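Local structure of alpha-11 giardin (Giardia intestinalis, 2II2) at residues A[17-22]-A[55-61]; A[26-32]-A[69-73]. The protein binds calcium as a member of the annexin family, probably engages phosphatidylserine-containing membranes, and may contribute to parasite attachment and cytoskeletal remodelling. The contacts are given in a common frame with arbitrary orientation. Where two conformers were deposited one is given. Numbering follows the deposited sequence.

Contact 1: A[17-22]-A[55-61]; sequences LEAKNE and FLKKCIK
Helices 9-18 and 52-59 end side by side in the same sense, with L17 CA 5.7 Å from C59 CA and K20 CA 5.9 Å from I60 CA. Residues 55-59 are helical; I60 is the first to leave helical phi/psi (-98/125°). L17, rotamer m,t with CA-to-CB directed toward 55-61, supplies the apolar centre: CD1 lies 3.8 Å from F55 CD2, CD2 4.0 Å from L56 CG and 4.1 Å from I60 CG1, and CB 3.8 Å from C59 SG. Small C59 permits this approach, its CB 3.3 Å from L17 O. E18 has its CA-to-CB bond directed away; OE2 forms a salt bridge with K14 NZ, while CG meets the F55 ring edge (4.0 Å to CZ). F55 chi1 t, chi2 65° lays that ring beside L17 and E18. K20, first past the helix, has left-handed phi/psi (55/38°) and completes a Schellman motif, K20 N bonding L17 O at 2.9 Å. This is the A-B corner of the first annexin repeat facing its D-E corner, where I60 binds calcium in the metal-bound protein. I60 (m,m) brings CD1 4.2 Å from K20 CA. The long K20 side chain (m,t,t,m) reaches across so that NZ donates to the helix-terminal C59 O at 3.1 Å, and water 1 joins it to K61 NZ. N21 is the N-cap of helix 22-29, OD1 accepting from E24 N. E22 (chi1 m) opens that helix; OE1 takes a bond from N297, and OE2 lies 3.7 Å from I60 CG2 and accepts from water 3, itself bonded by K61 N.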
loop_
_atom_site.group_PDB
_atom_site.type_symbol
_atom_site.label_atom_id
_atom_site.label_comp_id
_atom_site.label_asym_id
_atom_site.label_seq_id
_atom_site.Cartn_x
_atom_site.Cartn_y
_atom_site.Cartn_z
ATOM N N LEU A 17 -6.617 -12.136 23.474
ATOM C CA LEU A 17 -7.732 -11.519 22.776
ATOM C C LEU A 17 -8.945 -11.302 23.689
ATOM O O LEU A 17 -9.557 -10.204 23.685
ATOM C CB LEU A 17 -8.066 -12.336 21.518
ATOM C CG LEU A 17 -7.007 -12.266 20.400
ATOM C CD1 LEU A 17 -7.308 -13.298 19.307
ATOM C CD2 LEU A 17 -6.871 -10.867 19.796
ATOM N N GLU A 18 -9.241 -12.324 24.512
ATOM C CA GLU A 18 -10.349 -12.191 25.448
ATOM C C GLU A 18 -10.133 -11.077 26.471
ATOM O O GLU A 18 -11.098 -10.494 26.957
ATOM C CB GLU A 18 -10.655 -13.537 26.120
ATOM C CG GLU A 18 -11.237 -14.521 25.116
ATOM C CD GLU A 18 -11.242 -15.968 25.584
ATOM O OE1 GLU A 18 -10.531 -16.321 26.548
ATOM O OE2 GLU A 18 -11.976 -16.757 24.958
ATOM N N ALA A 19 -8.870 -10.785 26.793
ATOM C CA ALA A 19 -8.533 -9.703 27.712
ATOM C C ALA A 19 -8.439 -8.350 27.000
ATOM O O ALA A 19 -8.239 -7.312 27.660
ATOM C CB ALA A 19 -7.225 -10.004 28.433
ATOM N N LYS A 20 -8.567 -8.349 25.663
ATOM C CA LYS A 20 -8.376 -7.160 24.850
ATOM C C LYS A 20 -7.000 -6.549 25.120
ATOM O O LYS A 20 -6.839 -5.322 25.108
ATOM C CB LYS A 20 -9.506 -6.152 25.048
ATOM C CG LYS A 20 -10.888 -6.756 24.938
ATOM C CD LYS A 20 -11.968 -5.696 25.011
ATOM C CE LYS A 20 -13.350 -6.316 25.112
ATOM N NZ LYS A 20 -13.694 -7.201 23.957
ATOM N N ASN A 21 -6.002 -7.404 25.305
ATOM C CA ASN A 21 -4.672 -6.927 25.643
ATOM C C ASN A 21 -3.885 -6.617 24.389
ATOM O O ASN A 21 -3.145 -7.462 23.882
ATOM C CB ASN A 21 -3.946 -7.944 26.525
ATOM C CG ASN A 21 -2.736 -7.351 27.215
ATOM O OD1 ASN A 21 -2.030 -6.525 26.646
ATOM N ND2 ASN A 21 -2.490 -7.771 28.452
ATOM N N GLU A 22 -4.061 -5.384 23.918
ATOM C CA GLU A 22 -3.456 -4.956 22.658
ATOM C C GLU A 22 -1.935 -4.933 22.740
ATOM O O GLU A 22 -1.256 -5.184 21.737
ATOM C CB GLU A 22 -3.993 -3.584 22.277
ATOM C CG GLU A 22 -5.448 -3.602 21.918
ATOM C CD GLU A 22 -5.971 -2.264 21.421
ATOM O OE1 GLU A 22 -5.235 -1.256 21.458
ATOM O OE2 GLU A 22 -7.136 -2.224 21.005
ATOM N N PHE A 55 -12.409 -13.480 14.948
ATOM C CA PHE A 55 -12.355 -13.460 16.408
ATOM C C PHE A 55 -11.494 -12.304 16.894
ATOM O O PHE A 55 -11.866 -11.620 17.816
ATOM C CB PHE A 55 -11.844 -14.795 16.941
ATOM C CG PHE A 55 -11.848 -14.901 18.448
ATOM C CD1 PHE A 55 -13.048 -14.889 19.150
ATOM C CD2 PHE A 55 -10.660 -15.057 19.163
ATOM C CE1 PHE A 55 -13.075 -14.983 20.530
ATOM C CE2 PHE A 55 -10.671 -15.148 20.553
ATOM C CZ PHE A 55 -11.873 -15.130 21.247
ATOM N N LEU A 56 -10.341 -12.090 16.258
ATOM C CA LEU A 56 -9.514 -10.922 16.573
ATOM C C LEU A 56 -10.343 -9.631 16.443
ATOM O O LEU A 56 -10.323 -8.796 17.336
ATOM C CB LEU A 56 -8.261 -10.914 15.708
ATOM C CG LEU A 56 -7.246 -9.791 15.941
ATOM C CD1 LEU A 56 -5.870 -10.226 15.508
ATOM C CD2 LEU A 56 -7.649 -8.527 15.199
ATOM N N LYS A 57 -11.103 -9.509 15.351
ATOM C CA LYS A 57 -11.900 -8.302 15.140
ATOM C C LYS A 57 -13.019 -8.184 16.170
ATOM O O LYS A 57 -13.366 -7.071 16.570
ATOM C CB LYS A 57 -12.459 -8.286 13.725
ATOM C CG LYS A 57 -11.449 -8.011 12.632
ATOM C CD LYS A 57 -12.159 -7.934 11.285
ATOM C CE LYS A 57 -11.213 -7.915 10.100
ATOM N NZ LYS A 57 -11.943 -8.142 8.819
ATOM N N LYS A 58 -13.574 -9.321 16.597
ATOM C CA LYS A 58 -14.633 -9.332 17.600
ATOM C C LYS A 58 -14.122 -8.863 18.959
ATOM O O LYS A 58 -14.858 -8.253 19.725
ATOM C CB LYS A 58 -15.248 -10.730 17.720
ATOM C CG LYS A 58 -16.556 -10.786 18.518
ATOM C CD LYS A 58 -17.020 -12.220 18.758
ATOM C CE LYS A 58 -18.272 -12.305 19.627
ATOM N NZ LYS A 58 -18.143 -11.660 20.981
ATOM N N CYS A 59 -12.857 -9.158 19.246
ATOM C CA CYS A 59 -12.259 -8.849 20.542
ATOM C C CYS A 59 -11.656 -7.446 20.611
ATOM O O CYS A 59 -11.700 -6.804 21.662
ATOM C CB CYS A 59 -11.176 -9.881 20.847
ATOM S SG CYS A 59 -11.815 -11.518 21.236
ATOM N N ILE A 60 -11.041 -7.020 19.509
ATOM C CA ILE A 60 -10.284 -5.772 19.435
ATOM C C ILE A 60 -11.141 -4.668 18.817
ATOM O O ILE A 60 -11.655 -4.814 17.711
ATOM C CB ILE A 60 -8.999 -5.969 18.608
ATOM C CG1 ILE A 60 -8.096 -7.040 19.228
ATOM C CG2 ILE A 60 -8.225 -4.661 18.432
ATOM C CD1 ILE A 60 -7.707 -6.816 20.691
ATOM N N LYS A 61 -11.270 -3.552 19.525
ATOM C CA LYS A 61 -12.162 -2.483 19.066
ATOM C C LYS A 61 -11.679 -1.910 17.753
ATOM O O LYS A 61 -10.476 -1.825 17.497
ATOM C CB LYS A 61 -12.334 -1.407 20.123
ATOM C CG LYS A 61 -13.110 -1.933 21.312
ATOM C CD LYS A 61 -13.355 -0.878 22.355
ATOM C CE LYS A 61 -14.048 -1.477 23.577
ATOM N NZ LYS A 61 -13.310 -2.615 24.149
HETATM O O HOH W 1 -14.417 -4.986 22.431
HETATM O O HOH W 2 -15.589 -8.676 22.516
HETATM O O HOH W 3 -9.508 -3.365 21.822
HETATM O O HOH W 4 -8.524 -0.751 19.277
#

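Contact 2: A[26-32]-A[69-73]; sequences VTFTSRW and MALGW
Helices 22-29 and 64-73 pass in the same sense at side-chain distance, V26 CA lying 8.5 Å from M69 CA and T29 CA 8.2 Å from W73 CA. Residues 69-73 and 26-29 are helical, and a type I beta turn runs from T29 to W32. One hydrogen bond crosses the gap: W73 NE1 donates to T29 OG1 at 2.9 Å, with a bent N-H...O angle of 140°. W73 chi1 -88° (m) and chi2 97° set the indole across the gap; T29 (chi1 m) is small enough to face its edge, and its hydroxyl also bonds to L25 O. In the apolar packing, flexible M69 (m,m,t) extends CE to 3.9 Å from V26 CG2; CE also touches T29 OG1 at 3.8 Å in van der Waals contact. Among the aromatics, W73 CH2 lies at the edge of the F28 ring, 3.9 Å from CE2, and 3.9 Å from W32 CD1, with the W32 and W73 planes inclined at 49°. This is B-against-E packing inside an annexin repeat. The hydroxyl satisfies the buried indole N-H without breaking the hydrophobic core.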
loop_
_atom_site.group_PDB
_atom_site.type_symbol
_atom_site.label_atom_id
_atom_site.label_comp_id
_atom_site.label_asym_id
_atom_site.label_seq_id
_atom_site.Cartn_x
_atom_site.Cartn_y
_atom_site.Cartn_z
ATOM N N VAL A 26 0.665 -7.416 20.368
ATOM C CA VAL A 26 1.819 -7.004 19.555
ATOM C C VAL A 26 3.018 -7.930 19.759
ATOM O O VAL A 26 3.606 -8.424 18.798
ATOM C CB VAL A 26 2.219 -5.552 19.849
ATOM C CG1 VAL A 26 3.492 -5.137 19.153
ATOM C CG2 VAL A 26 1.096 -4.589 19.448
ATOM N N THR A 27 3.374 -8.159 21.013
ATOM C CA THR A 27 4.534 -8.997 21.287
ATOM C C THR A 27 4.294 -10.447 20.859
ATOM O O THR A 27 5.206 -11.115 20.356
ATOM C CB THR A 27 4.958 -8.887 22.755
ATOM O OG1 THR A 27 3.904 -9.348 23.592
ATOM C CG2 THR A 27 5.268 -7.458 23.093
ATOM N N PHE A 28 3.074 -10.943 21.063
ATOM C CA PHE A 28 2.734 -12.279 20.583
ATOM C C PHE A 28 2.925 -12.415 19.065
ATOM O O PHE A 28 3.504 -13.386 18.551
ATOM C CB PHE A 28 1.298 -12.652 20.980
ATOM C CG PHE A 28 0.876 -14.001 20.465
ATOM C CD1 PHE A 28 1.134 -15.163 21.200
ATOM C CD2 PHE A 28 0.259 -14.124 19.240
ATOM C CE1 PHE A 28 0.754 -16.404 20.712
ATOM C CE2 PHE A 28 -0.101 -15.354 18.728
ATOM C CZ PHE A 28 0.150 -16.497 19.474
ATOM N N THR A 29 2.419 -11.416 18.342
ATOM C CA THR A 29 2.456 -11.438 16.889
ATOM C C THR A 29 3.889 -11.441 16.376
ATOM O O THR A 29 4.169 -12.042 15.350
ATOM C CB THR A 29 1.635 -10.288 16.318
ATOM O OG1 THR A 29 0.274 -10.451 16.736
ATOM C CG2 THR A 29 1.672 -10.261 14.797
ATOM N N SER A 30 4.786 -10.793 17.119
ATOM C CA SER A 30 6.183 -10.655 16.702
ATOM C C SER A 30 6.917 -11.996 16.560
ATOM O O SER A 30 7.983 -12.080 15.911
ATOM C CB SER A 30 6.946 -9.774 17.705
ATOM O OG SER A 30 7.328 -10.527 18.853
ATOM N N ARG A 31 6.367 -13.063 17.136
ATOM C CA ARG A 31 7.066 -14.335 17.192
ATOM C C ARG A 31 7.085 -15.107 15.899
ATOM O O ARG A 31 7.910 -16.005 15.758
ATOM C CB ARG A 31 6.420 -15.232 18.252
ATOM C CG ARG A 31 6.513 -14.718 19.634
ATOM C CD ARG A 31 6.055 -15.795 20.575
ATOM N NE ARG A 31 5.421 -15.172 21.711
ATOM C CZ ARG A 31 4.512 -15.764 22.460
ATOM N NH1 ARG A 31 4.145 -17.020 22.187
ATOM N NH2 ARG A 31 3.987 -15.098 23.475
ATOM N N TRP A 32 6.195 -14.764 14.970
ATOM C CA TRP A 32 5.843 -15.668 13.877
ATOM C C TRP A 32 6.197 -15.176 12.478
ATOM O O TRP A 32 5.931 -14.029 12.133
ATOM C CB TRP A 32 4.339 -15.959 13.930
ATOM C CG TRP A 32 3.846 -16.252 15.317
ATOM C CD1 TRP A 32 3.182 -15.396 16.158
ATOM C CD2 TRP A 32 3.998 -17.482 16.046
ATOM N NE1 TRP A 32 2.917 -16.013 17.354
ATOM C CE2 TRP A 32 3.408 -17.292 17.315
ATOM C CE3 TRP A 32 4.596 -18.721 15.758
ATOM C CZ2 TRP A 32 3.376 -18.301 18.283
ATOM C CZ3 TRP A 32 4.546 -19.732 16.724
ATOM C CH2 TRP A 32 3.943 -19.516 17.965
ATOM N N MET A 69 -3.551 -5.189 12.492
ATOM C CA MET A 69 -3.513 -6.572 12.956
ATOM C C MET A 69 -4.290 -7.524 12.035
ATOM O O MET A 69 -3.808 -8.634 11.687
ATOM C CB MET A 69 -4.049 -6.661 14.388
ATOM C CG MET A 69 -3.073 -6.278 15.451
ATOM S SD MET A 69 -1.744 -7.509 15.491
ATOM C CE MET A 69 -0.605 -6.783 16.674
ATOM N N ALA A 70 -5.496 -7.107 11.638
ATOM C CA ALA A 70 -6.309 -7.947 10.769
ATOM C C ALA A 70 -5.704 -8.131 9.390
ATOM O O ALA A 70 -5.791 -9.218 8.826
ATOM C CB ALA A 70 -7.733 -7.425 10.662
ATOM N N LEU A 71 -5.106 -7.061 8.857
ATOM C CA LEU A 71 -4.422 -7.179 7.582
ATOM C C LEU A 71 -3.122 -7.967 7.720
ATOM O O LEU A 71 -2.850 -8.873 6.918
ATOM C CB LEU A 71 -4.143 -5.792 6.989
ATOM C CG LEU A 71 -5.343 -4.981 6.499
ATOM C CD1 LEU A 71 -4.879 -3.601 6.065
ATOM C CD2 LEU A 71 -6.116 -5.681 5.356
ATOM N N GLY A 72 -2.340 -7.644 8.749
ATOM C CA GLY A 72 -1.038 -8.278 8.936
ATOM C C GLY A 72 -1.144 -9.780 9.214
ATOM O O GLY A 72 -0.297 -10.550 8.764
ATOM N N TRP A 73 -2.171 -10.213 9.945
ATOM C CA TRP A 73 -2.368 -11.647 10.213
ATOM C C TRP A 73 -2.893 -12.459 9.031
ATOM O O TRP A 73 -2.823 -13.678 9.052
ATOM C CB TRP A 73 -3.304 -11.832 11.422
ATOM C CG TRP A 73 -2.583 -11.855 12.705
ATOM C CD1 TRP A 73 -2.387 -10.836 13.594
ATOM C CD2 TRP A 73 -1.926 -12.991 13.250
ATOM N NE1 TRP A 73 -1.656 -11.287 14.671
ATOM C CE2 TRP A 73 -1.359 -12.606 14.487
ATOM C CE3 TRP A 73 -1.779 -14.321 12.827
ATOM C CZ2 TRP A 73 -0.642 -13.497 15.305
ATOM C CZ3 TRP A 73 -1.065 -15.211 13.654
ATOM C CH2 TRP A 73 -0.498 -14.786 14.861
#

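How the contacts relate
The segments of contacts 1 and 2 alternate along the chain: contact 1 joins helix A to D and contact 2 joins B to E of the same annexin repeat. Their centres are 13 Å apart, and they meet where helix 52-59 packs on helix 64-73: L56 CD1 is 4.0 Å from W73 CD1, L56 CD2 4.1 Å from M69 CB, and K57 CE 3.6 Å from A70 CB. Contact 1 holds I60 of the calcium site, whose side chain is about 4 Å from that of the other ligand residue, E66. The side chain of M69 is about 6 Å from that of E66 and about 6 Å from that of I60. The ion is absent from this model; the site is known from the calcium-bound structure.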